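Side-chain contacts in N6 adenine specific DNA methylase (Encephalitozoon cuniculi, PDB 3Q87), which probably transfers methyl groups from S-adenosylmethionine to protein, as the catalytic subunit of the Mtq2-Trm112 complex responsible for methylating the termination factor eRF1: residues Glu8-Leu13 and Thr34-Glu39; Asp108-Ala113 and Leu119-Ile124; Glu18-Glu23 and Gly142-Lys147. All coordinates share one frame; numbering follows the deposited sequence.

Contacts 1 and 2 are buried, whereas contact 3 lies at the surface. Contacts 1 and 3 both use helix 8-20: its first turns face the S-adenosylmethionine pocket in contact 1, and its last turn meets the edge strand of the sheet in contact 3. Contact 2 sets helix 105-113 on strand 118-124, and Tyr-120 of that strand reaches across to Glu-20 and Leu-146 of contact 3, while Leu-122 packs on Asp-9 and Thr-12 of contact 1. Chemistry follows place: contact 2 is wholly apolar, contact 1 mixes aliphatic groups with the cofactor's carboxylate, and contact 3 combines long charged side chains with one leucine.

Contact 1. Residues Glu8-Leu13 and Thr34-Glu39; sequences EDTYTL and TGVITE. With SAM (S-adenosylmethionine), chain D.
Leu-13 of helix 8-20 meets Ile-37 of helix 36-41 beside the bound S-adenosylmethionine. From CB, the Leu-13 side chain runs toward the other helix, CG standing anti to the backbone N (chi1 180°). Leu-13 CG lies 4.2 Å from Ile-37 CD1, and the CD2 branch closes the gap, with Leu-13 CD2 3.7 Å from Ile-37 CD1. The two side chains meet at about a right angle, tip to tip. Isoleucine suits its place because its longer branch is extended (chi2 178°), which delivers one methyl to two neighbours: Ile-37 CD1 is also 3.6 Å from OXT of the cofactor's carboxylate. The residue before Ile-37, Val-36, brings CG2 obliquely to the Tyr-11 ring, 4.5 Å from Tyr-11 CE1. Thr-10 also borders the carboxylate, but its placement is doubtful, since CG2 is modelled too close to the cofactor. Before the helix, Gly-35 takes the N-cap position with positive phi, a conformation that favours glycine, in the glycine-rich turn after the first strand of this Rossmann-like methyltransferase fold. No hydrogen bond joins the two segments, which meet through apolar contacts, while polar recognition of the cofactor falls to others such as Asp-51, Asp-69 and Asn-85.

Contact 2. Residues Asp108-Ala113 and Leu119-Ile124; sequences DRFVDA and LYLLVI
Phe-110 sits on a regular turn of helix 105-113, while Leu-119 and Leu-121 lie two apart on the extended strand 118-124, so both leucines present their side chains to the helix and Tyr-120 between them points the other way. This is the second half of a beta-alpha-beta crossover, in which helix 105-113 connects the parallel strands 81-84 and 118-124 of the Rossmann-like sheet. No hydrogen bond crosses the contact. The ring of Phe-110 carries it: with chi1 at 169°, CG stands opposite the backbone N and the ring extends from the helix toward the strand. A phenylalanine is apt here: it is broad enough to touch two strand residues and has no polar atom to satisfy. Phe-84 of strand 81-84 adds an edge-to-face ring contact, and Leu-70, which binds S-adenosylmethionine, lies close by. On the opposite side of the strand, Tyr-120 packs against Leu-17 of helix 8-20, so the sheet is covered from both sides. The leucines approach the ring obliquely from neighbouring strand positions: Leu-119 brings CD2 to 4.4 Å from Phe-110 CE2, and Leu-121 brings CD1 to 4.2 Å from Phe-110 CD2.

Contact 3. Residues Glu18-Glu23 and Gly142-Lys147; sequences EREGLE and GTRILK
Strand 142-150 is the edge strand of the antiparallel hairpin that completes the methyltransferase sheet, where strand 155-162 is inserted between it and strand 118-124. Against it lies the last turn of helix 8-20, which breaks at Gly-21, a residue whose positive phi favours glycine. Leu-146 and Lys-147 both bond through the backbone to Ile-158, and Leu-146 has helical backbone angles, consistent with a classic beta bulge, which lets these consecutive residues both point at the helix. Leu-146 CD1 packs against the end of Glu-20, 3.7 Å from Glu-20 CD. The glutamate reaches it by bending at chi2 (-72°); its CG methylene gives the methyl an apolar neighbour, while Leu-146 CD1 also touches the carboxylate end. Glu-20 OE1 has polar partners elsewhere, a salt bridge to Lys-160 and a hydrogen bond with Tyr-120 OH. Glu-20 OE2 is 4.2 Å from Arg-144 NH2, too far for a salt bridge, and the carboxylate and guanidinium planes are 75° apart. Leu-146 CD2 covers one face of that guanidinium toward its rim. Arg-19 crosses Lys-147 at about a right angle, but their ends are modelled too close for detail to be trusted. Arg-149 adds another positive charge nearby, which would probably disfavour close approach of these ends, so the contact likely depends more on Leu-146 and Glu-20, with Glu-20 balanced by Lys-160.

Contact 1. Residues Glu8-Leu13 and Thr34-Glu39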
loop_
_atom_site.group_PDB
_atom_site.type_symbol
_atom_site.label_atom_id
_atom_site.label_comp_id
_atom_site.label_asym_id
_atom_site.label_seq_id
_atom_site.Cartn_x
_atom_site.Cartn_y
_atom_site.Cartn_z
ATOM N N GLU B 8 -1.429 -15.574 16.650
ATOM C CA GLU B 8 -2.697 -15.218 17.284
ATOM C C GLU B 8 -2.942 -13.714 17.178
ATOM O O GLU B 8 -4.080 -13.275 17.038
ATOM C CB GLU B 8 -2.732 -15.671 18.750
ATOM C CG GLU B 8 -2.911 -17.181 18.915
ATOM C CD GLU B 8 -2.916 -17.637 20.375
ATOM O OE1 GLU B 8 -3.499 -16.939 21.233
ATOM O OE2 GLU B 8 -2.347 -18.710 20.659
ATOM N N ASP B 9 -1.869 -12.931 17.233
ATOM C CA ASP B 9 -1.994 -11.497 17.049
ATOM C C ASP B 9 -2.597 -11.170 15.683
ATOM O O ASP B 9 -3.566 -10.425 15.600
ATOM C CB ASP B 9 -0.665 -10.758 17.285
ATOM C CG ASP B 9 0.485 -11.258 16.402
ATOM O OD1 ASP B 9 0.472 -12.406 15.916
ATOM O OD2 ASP B 9 1.438 -10.476 16.212
ATOM N N THR B 10 -2.045 -11.744 14.615
ATOM C CA THR B 10 -2.587 -11.462 13.288
ATOM C C THR B 10 -4.059 -11.886 13.213
ATOM O O THR B 10 -4.887 -11.160 12.697
ATOM C CB THR B 10 -1.770 -12.098 12.124
ATOM O OG1 THR B 10 -2.536 -13.120 11.480
ATOM C CG2 THR B 10 -0.458 -12.670 12.593
ATOM N N TYR B 11 -4.391 -13.049 13.756
ATOM C CA TYR B 11 -5.776 -13.510 13.672
ATOM C C TYR B 11 -6.790 -12.662 14.457
ATOM O O TYR B 11 -7.959 -12.605 14.095
ATOM C CB TYR B 11 -5.878 -14.998 14.021
ATOM C CG TYR B 11 -5.172 -15.849 12.995
ATOM C CD1 TYR B 11 -5.543 -15.793 11.657
ATOM C CD2 TYR B 11 -4.126 -16.684 13.349
ATOM C CE1 TYR B 11 -4.905 -16.565 10.698
ATOM C CE2 TYR B 11 -3.472 -17.450 12.396
ATOM C CZ TYR B 11 -3.871 -17.388 11.076
ATOM O OH TYR B 11 -3.237 -18.151 10.117
ATOM N N THR B 12 -6.357 -11.995 15.518
ATOM C CA THR B 12 -7.271 -11.080 16.195
ATOM C C THR B 12 -7.517 -9.816 15.345
ATOM O O THR B 12 -8.626 -9.289 15.316
ATOM C CB THR B 12 -6.802 -10.691 17.625
ATOM O OG1 THR B 12 -5.932 -9.562 17.561
ATOM C CG2 THR B 12 -6.078 -11.839 18.294
ATOM N N LEU B 13 -6.490 -9.335 14.649
ATOM C CA LEU B 13 -6.687 -8.237 13.705
ATOM C C LEU B 13 -7.645 -8.690 12.601
ATOM O O LEU B 13 -8.628 -8.014 12.300
ATOM C CB LEU B 13 -5.342 -7.732 13.139
ATOM C CG LEU B 13 -5.356 -6.575 12.121
ATOM C CD1 LEU B 13 -6.225 -5.425 12.591
ATOM C CD2 LEU B 13 -3.927 -6.070 11.785
ATOM N N THR B 34 3.944 -12.012 4.484
ATOM C CA THR B 34 3.575 -12.903 3.365
ATOM C C THR B 34 2.091 -12.837 2.933
ATOM O O THR B 34 1.633 -13.642 2.106
ATOM C CB THR B 34 3.994 -14.398 3.610
ATOM O OG1 THR B 34 3.437 -14.863 4.843
ATOM C CG2 THR B 34 5.513 -14.546 3.655
ATOM N N GLY B 35 1.347 -11.889 3.496
ATOM C CA GLY B 35 0.064 -11.497 2.925
ATOM C C GLY B 35 -1.179 -12.210 3.417
ATOM O O GLY B 35 -2.199 -12.212 2.730
ATOM N N VAL B 36 -1.116 -12.801 4.606
ATOM C CA VAL B 36 -2.298 -13.447 5.173
ATOM C C VAL B 36 -3.472 -12.465 5.287
ATOM O O VAL B 36 -4.605 -12.805 4.976
ATOM C CB VAL B 36 -1.989 -14.156 6.533
ATOM C CG1 VAL B 36 -1.814 -13.133 7.678
ATOM C CG2 VAL B 36 -3.043 -15.186 6.855
ATOM N N ILE B 37 -3.206 -11.233 5.703
ATOM C CA ILE B 37 -4.287 -10.253 5.801
ATOM C C ILE B 37 -4.736 -9.729 4.419
ATOM O O ILE B 37 -5.940 -9.549 4.163
ATOM C CB ILE B 37 -3.909 -9.101 6.745
ATOM C CG1 ILE B 37 -3.647 -9.646 8.151
ATOM C CG2 ILE B 37 -5.020 -8.070 6.791
ATOM C CD1 ILE B 37 -3.215 -8.561 9.154
ATOM N N THR B 38 -3.771 -9.522 3.526
ATOM C CA THR B 38 -4.062 -9.171 2.136
ATOM C C THR B 38 -5.021 -10.181 1.496
ATOM O O THR B 38 -5.975 -9.809 0.812
ATOM C CB THR B 38 -2.765 -9.088 1.274
ATOM O OG1 THR B 38 -2.024 -7.918 1.630
ATOM C CG2 THR B 38 -3.105 -9.027 -0.231
ATOM N N GLU B 39 -4.757 -11.458 1.728
ATOM C CA GLU B 39 -5.600 -12.529 1.202
ATOM C C GLU B 39 -7.078 -12.356 1.584
ATOM O O GLU B 39 -7.976 -12.577 0.767
ATOM C CB GLU B 39 -5.089 -13.885 1.692
ATOM C CG GLU B 39 -5.583 -15.073 0.858
ATOM C CD GLU B 39 -4.938 -16.387 1.285
ATOM O OE1 GLU B 39 -4.458 -17.130 0.407
ATOM O OE2 GLU B 39 -4.906 -16.673 2.502
HETATM N N SAM D . 0.846 -8.456 8.612
HETATM C CA SAM D . 1.605 -9.583 9.170
HETATM C C SAM D . 0.727 -10.320 10.193
HETATM O O SAM D . 0.932 -11.495 10.499
HETATM O OXT SAM D . -0.216 -9.755 10.742
HETATM C CB SAM D . 3.002 -9.208 9.736
HETATM C CG SAM D . 3.158 -8.362 11.024
HETATM S SD SAM D . 4.850 -8.184 11.745
HETATM C CE SAM D . 4.516 -8.041 13.513
HETATM C "C5'" SAM D . 5.300 -6.475 11.353
HETATM C "C4'" SAM D . 5.657 -6.381 9.878
HETATM O "O4'" SAM D . 6.061 -5.057 9.571
HETATM C "C3'" SAM D . 6.801 -7.303 9.485
HETATM O "O3'" SAM D . 6.428 -7.998 8.316
HETATM C "C2'" SAM D . 7.957 -6.370 9.183
HETATM O "O2'" SAM D . 8.807 -6.823 8.155
HETATM C "C1'" SAM D . 7.220 -5.120 8.763
HETATM N N9 SAM D . 7.962 -3.893 9.010
HETATM C C8 SAM D . 8.884 -3.614 9.992
HETATM N N7 SAM D . 9.287 -2.335 9.823
HETATM C C5 SAM D . 8.618 -1.811 8.752
HETATM C C6 SAM D . 8.621 -0.571 8.139
HETATM N N6 SAM D . 9.404 0.395 8.609
HETATM N N1 SAM D . 7.807 -0.338 7.042
HETATM C C2 SAM D . 6.979 -1.330 6.543
HETATM N N3 SAM D . 6.978 -2.565 7.162
HETATM C C4 SAM D . 7.782 -2.790 8.234
#

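Contact 2. Residues Asp108-Ala113 and Leu119-Ile124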
loop_
_atom_site.group_PDB
_atom_site.type_symbol
_atom_site.label_atom_id
_atom_site.label_comp_id
_atom_site.label_asym_id
_atom_site.label_seq_id
_atom_site.Cartn_x
_atom_site.Cartn_y
_atom_site.Cartn_z
ATOM N N ASP B 108 5.057 4.895 16.678
ATOM C CA ASP B 108 5.081 6.343 16.844
ATOM C C ASP B 108 5.424 7.027 15.528
ATOM O O ASP B 108 4.864 8.071 15.203
ATOM C CB ASP B 108 6.094 6.751 17.927
ATOM C CG ASP B 108 5.594 6.468 19.336
ATOM O OD1 ASP B 108 4.405 6.107 19.482
ATOM O OD2 ASP B 108 6.386 6.622 20.301
ATOM N N ARG B 109 6.346 6.439 14.769
ATOM C CA ARG B 109 6.660 6.969 13.448
ATOM C C ARG B 109 5.453 6.893 12.523
ATOM O O ARG B 109 5.181 7.822 11.751
ATOM C CB ARG B 109 7.857 6.239 12.831
ATOM C CG ARG B 109 9.183 6.751 13.343
ATOM C CD ARG B 109 10.378 5.984 12.796
ATOM N NE ARG B 109 10.380 5.866 11.338
ATOM C CZ ARG B 109 10.540 4.712 10.694
ATOM N NH1 ARG B 109 10.731 3.593 11.385
ATOM N NH2 ARG B 109 10.540 4.672 9.367
ATOM N N PHE B 110 4.730 5.784 12.609
ATOM C CA PHE B 110 3.533 5.584 11.801
ATOM C C PHE B 110 2.462 6.622 12.137
ATOM O O PHE B 110 1.918 7.277 11.265
ATOM C CB PHE B 110 2.948 4.178 12.024
ATOM C CG PHE B 110 1.570 3.997 11.438
ATOM C CD1 PHE B 110 1.383 4.025 10.067
ATOM C CD2 PHE B 110 0.462 3.804 12.255
ATOM C CE1 PHE B 110 0.111 3.877 9.511
ATOM C CE2 PHE B 110 -0.806 3.644 11.713
ATOM C CZ PHE B 110 -0.982 3.690 10.326
ATOM N N VAL B 111 2.157 6.752 13.418
ATOM C CA VAL B 111 1.111 7.661 13.858
ATOM C C VAL B 111 1.422 9.095 13.424
ATOM O O VAL B 111 0.543 9.830 12.972
ATOM C CB VAL B 111 0.948 7.576 15.386
ATOM C CG1 VAL B 111 0.094 8.723 15.905
ATOM C CG2 VAL B 111 0.368 6.209 15.773
ATOM N N ASP B 112 2.687 9.481 13.516
ATOM C CA ASP B 112 3.059 10.828 13.110
ATOM C C ASP B 112 3.099 11.100 11.607
ATOM O O ASP B 112 3.233 12.246 11.194
ATOM C CB ASP B 112 4.337 11.292 13.793
ATOM C CG ASP B 112 4.041 12.150 15.003
ATOM O OD1 ASP B 112 3.769 11.581 16.088
ATOM O OD2 ASP B 112 4.043 13.395 14.857
ATOM N N ALA B 113 2.948 10.067 10.789
ATOM C CA ALA B 113 2.934 10.265 9.342
ATOM C C ALA B 113 1.585 9.960 8.682
ATOM O O ALA B 113 1.368 10.317 7.524
ATOM C CB ALA B 113 4.033 9.442 8.685
ATOM N N LEU B 119 -8.030 3.959 9.811
ATOM C CA LEU B 119 -6.941 3.023 10.065
ATOM C C LEU B 119 -7.294 1.977 11.114
ATOM O O LEU B 119 -8.107 2.222 12.012
ATOM C CB LEU B 119 -5.664 3.769 10.471
ATOM C CG LEU B 119 -5.689 4.638 11.729
ATOM C CD1 LEU B 119 -5.404 3.821 12.983
ATOM C CD2 LEU B 119 -4.664 5.754 11.583
ATOM N N TYR B 120 -6.681 0.805 10.983
ATOM C CA TYR B 120 -6.795 -0.250 11.993
ATOM C C TYR B 120 -5.373 -0.597 12.424
ATOM O O TYR B 120 -4.545 -0.982 11.594
ATOM C CB TYR B 120 -7.494 -1.475 11.408
ATOM C CG TYR B 120 -8.926 -1.210 10.993
ATOM C CD1 TYR B 120 -9.967 -1.337 11.902
ATOM C CD2 TYR B 120 -9.234 -0.805 9.697
ATOM C CE1 TYR B 120 -11.291 -1.088 11.522
ATOM C CE2 TYR B 120 -10.549 -0.551 9.312
ATOM C CZ TYR B 120 -11.571 -0.695 10.230
ATOM O OH TYR B 120 -12.872 -0.441 9.852
ATOM N N LEU B 121 -5.081 -0.433 13.710
ATOM C CA LEU B 121 -3.726 -0.625 14.221
ATOM C C LEU B 121 -3.725 -1.627 15.371
ATOM O O LEU B 121 -4.576 -1.560 16.243
ATOM C CB LEU B 121 -3.147 0.706 14.695
ATOM C CG LEU B 121 -1.766 0.685 15.351
ATOM C CD1 LEU B 121 -0.680 0.305 14.333
ATOM C CD2 LEU B 121 -1.465 2.059 15.958
ATOM N N LEU B 122 -2.774 -2.557 15.367
ATOM C CA LEU B 122 -2.650 -3.505 16.460
ATOM C C LEU B 122 -1.526 -3.076 17.385
ATOM O O LEU B 122 -0.460 -2.669 16.939
ATOM C CB LEU B 122 -2.395 -4.931 15.948
ATOM C CG LEU B 122 -2.277 -6.014 17.043
ATOM C CD1 LEU B 122 -2.640 -7.371 16.482
ATOM C CD2 LEU B 122 -0.884 -6.068 17.682
ATOM N N VAL B 123 -1.779 -3.176 18.685
ATOM C CA VAL B 123 -0.811 -2.796 19.682
ATOM C C VAL B 123 -0.899 -3.822 20.817
ATOM O O VAL B 123 -1.879 -4.534 20.911
ATOM C CB VAL B 123 -1.112 -1.378 20.197
ATOM C CG1 VAL B 123 -0.425 -1.142 21.496
ATOM C CG2 VAL B 123 -0.704 -0.325 19.158
ATOM N N ILE B 124 0.134 -3.924 21.645
ATOM C CA ILE B 124 0.054 -4.769 22.831
ATOM C C ILE B 124 0.133 -3.925 24.105
ATOM O O ILE B 124 0.489 -2.758 24.058
ATOM C CB ILE B 124 1.140 -5.865 22.840
ATOM C CG1 ILE B 124 2.533 -5.239 22.855
ATOM C CG2 ILE B 124 0.961 -6.801 21.643
ATOM C CD1 ILE B 124 3.642 -6.249 23.107
#

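Contact 3. Residues Glu18-Glu23 and Gly142-Lys147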
loop_
_atom_site.group_PDB
_atom_site.type_symbol
_atom_site.label_atom_id
_atom_site.label_comp_id
_atom_site.label_asym_id
_atom_site.label_seq_id
_atom_site.Cartn_x
_atom_site.Cartn_y
_atom_site.Cartn_z
ATOM N N GLU B 18 -12.907 -8.584 9.889
ATOM C CA GLU B 18 -14.006 -9.355 9.346
ATOM C C GLU B 18 -15.352 -8.802 9.815
ATOM O O GLU B 18 -16.298 -8.706 9.031
ATOM C CB GLU B 18 -13.859 -10.831 9.730
ATOM C CG GLU B 18 -14.807 -11.742 8.986
ATOM C CD GLU B 18 -14.643 -11.640 7.486
ATOM O OE1 GLU B 18 -13.525 -11.308 7.020
ATOM O OE2 GLU B 18 -15.635 -11.897 6.766
ATOM N N ARG B 19 -15.429 -8.423 11.085
ATOM C CA ARG B 19 -16.686 -7.967 11.664
ATOM C C ARG B 19 -17.052 -6.585 11.149
ATOM O O ARG B 19 -18.234 -6.257 11.033
ATOM C CB ARG B 19 -16.623 -7.971 13.195
ATOM C CG ARG B 19 -16.239 -9.327 13.767
ATOM C CD ARG B 19 -16.386 -9.379 15.280
ATOM N NE ARG B 19 -15.234 -10.028 15.904
ATOM C CZ ARG B 19 -14.304 -9.386 16.610
ATOM N NH1 ARG B 19 -14.393 -8.072 16.804
ATOM N NH2 ARG B 19 -13.286 -10.059 17.134
ATOM N N GLU B 20 -16.032 -5.786 10.841
ATOM C CA GLU B 20 -16.229 -4.462 10.262
ATOM C C GLU B 20 -16.821 -4.543 8.860
ATOM O O GLU B 20 -17.526 -3.643 8.429
ATOM C CB GLU B 20 -14.899 -3.707 10.197
ATOM C CG GLU B 20 -14.357 -3.277 11.534
ATOM C CD GLU B 20 -15.149 -2.138 12.121
ATOM O OE1 GLU B 20 -14.636 -0.997 12.115
ATOM O OE2 GLU B 20 -16.289 -2.379 12.572
ATOM N N GLY B 21 -16.510 -5.612 8.136
ATOM C CA GLY B 21 -16.990 -5.756 6.777
ATOM C C GLY B 21 -16.487 -4.703 5.788
ATOM O O GLY B 21 -17.261 -4.201 4.967
ATOM N N LEU B 22 -15.195 -4.374 5.855
ATOM C CA LEU B 22 -14.583 -3.460 4.886
ATOM C C LEU B 22 -14.861 -3.904 3.464
ATOM O O LEU B 22 -14.613 -5.047 3.105
ATOM C CB LEU B 22 -13.069 -3.374 5.085
ATOM C CG LEU B 22 -12.581 -2.582 6.288
ATOM C CD1 LEU B 22 -11.059 -2.468 6.241
ATOM C CD2 LEU B 22 -13.229 -1.195 6.336
ATOM N N GLU B 23 -15.350 -2.988 2.643
ATOM C CA GLU B 23 -15.767 -3.345 1.296
ATOM C C GLU B 23 -15.643 -2.160 0.346
ATOM O O GLU B 23 -15.927 -1.030 0.733
ATOM C CB GLU B 23 -17.216 -3.818 1.348
ATOM C CG GLU B 23 -17.894 -3.941 0.009
ATOM C CD GLU B 23 -19.324 -4.425 0.154
ATOM O OE1 GLU B 23 -19.992 -3.990 1.118
ATOM O OE2 GLU B 23 -19.771 -5.236 -0.687
ATOM N N GLY B 142 -10.468 10.348 15.540
ATOM C CA GLY B 142 -11.344 9.817 16.564
ATOM C C GLY B 142 -10.992 8.345 16.668
ATOM O O GLY B 142 -10.889 7.668 15.648
ATOM N N THR B 143 -10.785 7.848 17.881
ATOM C CA THR B 143 -10.337 6.473 18.067
ATOM C C THR B 143 -11.302 5.650 18.895
ATOM O O THR B 143 -12.097 6.188 19.655
ATOM C CB THR B 143 -8.975 6.425 18.797
ATOM O OG1 THR B 143 -9.151 6.767 20.183
ATOM C CG2 THR B 143 -8.001 7.388 18.158
ATOM N N ARG B 144 -11.225 4.335 18.746
ATOM C CA ARG B 144 -11.806 3.430 19.726
ATOM C C ARG B 144 -11.097 2.094 19.671
ATOM O O ARG B 144 -10.566 1.702 18.624
ATOM C CB ARG B 144 -13.311 3.262 19.532
ATOM C CG ARG B 144 -13.740 2.582 18.250
ATOM C CD ARG B 144 -15.257 2.596 18.161
ATOM N NE ARG B 144 -15.772 1.837 17.024
ATOM C CZ ARG B 144 -16.237 0.593 17.103
ATOM N NH1 ARG B 144 -16.250 -0.044 18.271
ATOM N NH2 ARG B 144 -16.691 -0.018 16.014
ATOM N N ILE B 145 -11.069 1.408 20.810
ATOM C CA ILE B 145 -10.476 0.083 20.893
ATOM C C ILE B 145 -11.481 -0.948 20.411
ATOM O O ILE B 145 -12.391 -1.329 21.142
ATOM C CB ILE B 145 -10.042 -0.235 22.328
ATOM C CG1 ILE B 145 -8.926 0.719 22.750
ATOM C CG2 ILE B 145 -9.584 -1.681 22.448
ATOM C CD1 ILE B 145 -8.362 0.427 24.128
ATOM N N LEU B 146 -11.315 -1.396 19.170
ATOM C CA LEU B 146 -12.263 -2.319 18.556
ATOM C C LEU B 146 -12.343 -3.647 19.294
ATOM O O LEU B 146 -13.419 -4.223 19.436
ATOM C CB LEU B 146 -11.891 -2.578 17.092
ATOM C CG LEU B 146 -12.750 -1.919 16.022
ATOM C CD1 LEU B 146 -12.537 -2.618 14.685
ATOM C CD2 LEU B 146 -14.195 -2.005 16.418
ATOM N N LYS B 147 -11.201 -4.141 19.747
ATOM C CA LYS B 147 -11.163 -5.458 20.359
ATOM C C LYS B 147 -9.972 -5.625 21.275
ATOM O O LYS B 147 -8.886 -5.132 20.994
ATOM C CB LYS B 147 -11.150 -6.557 19.292
ATOM C CG LYS B 147 -10.829 -7.926 19.865
ATOM C CD LYS B 147 -11.665 -9.012 19.221
ATOM C CE LYS B 147 -11.909 -10.161 20.204
ATOM N NZ LYS B 147 -13.032 -11.059 19.795
#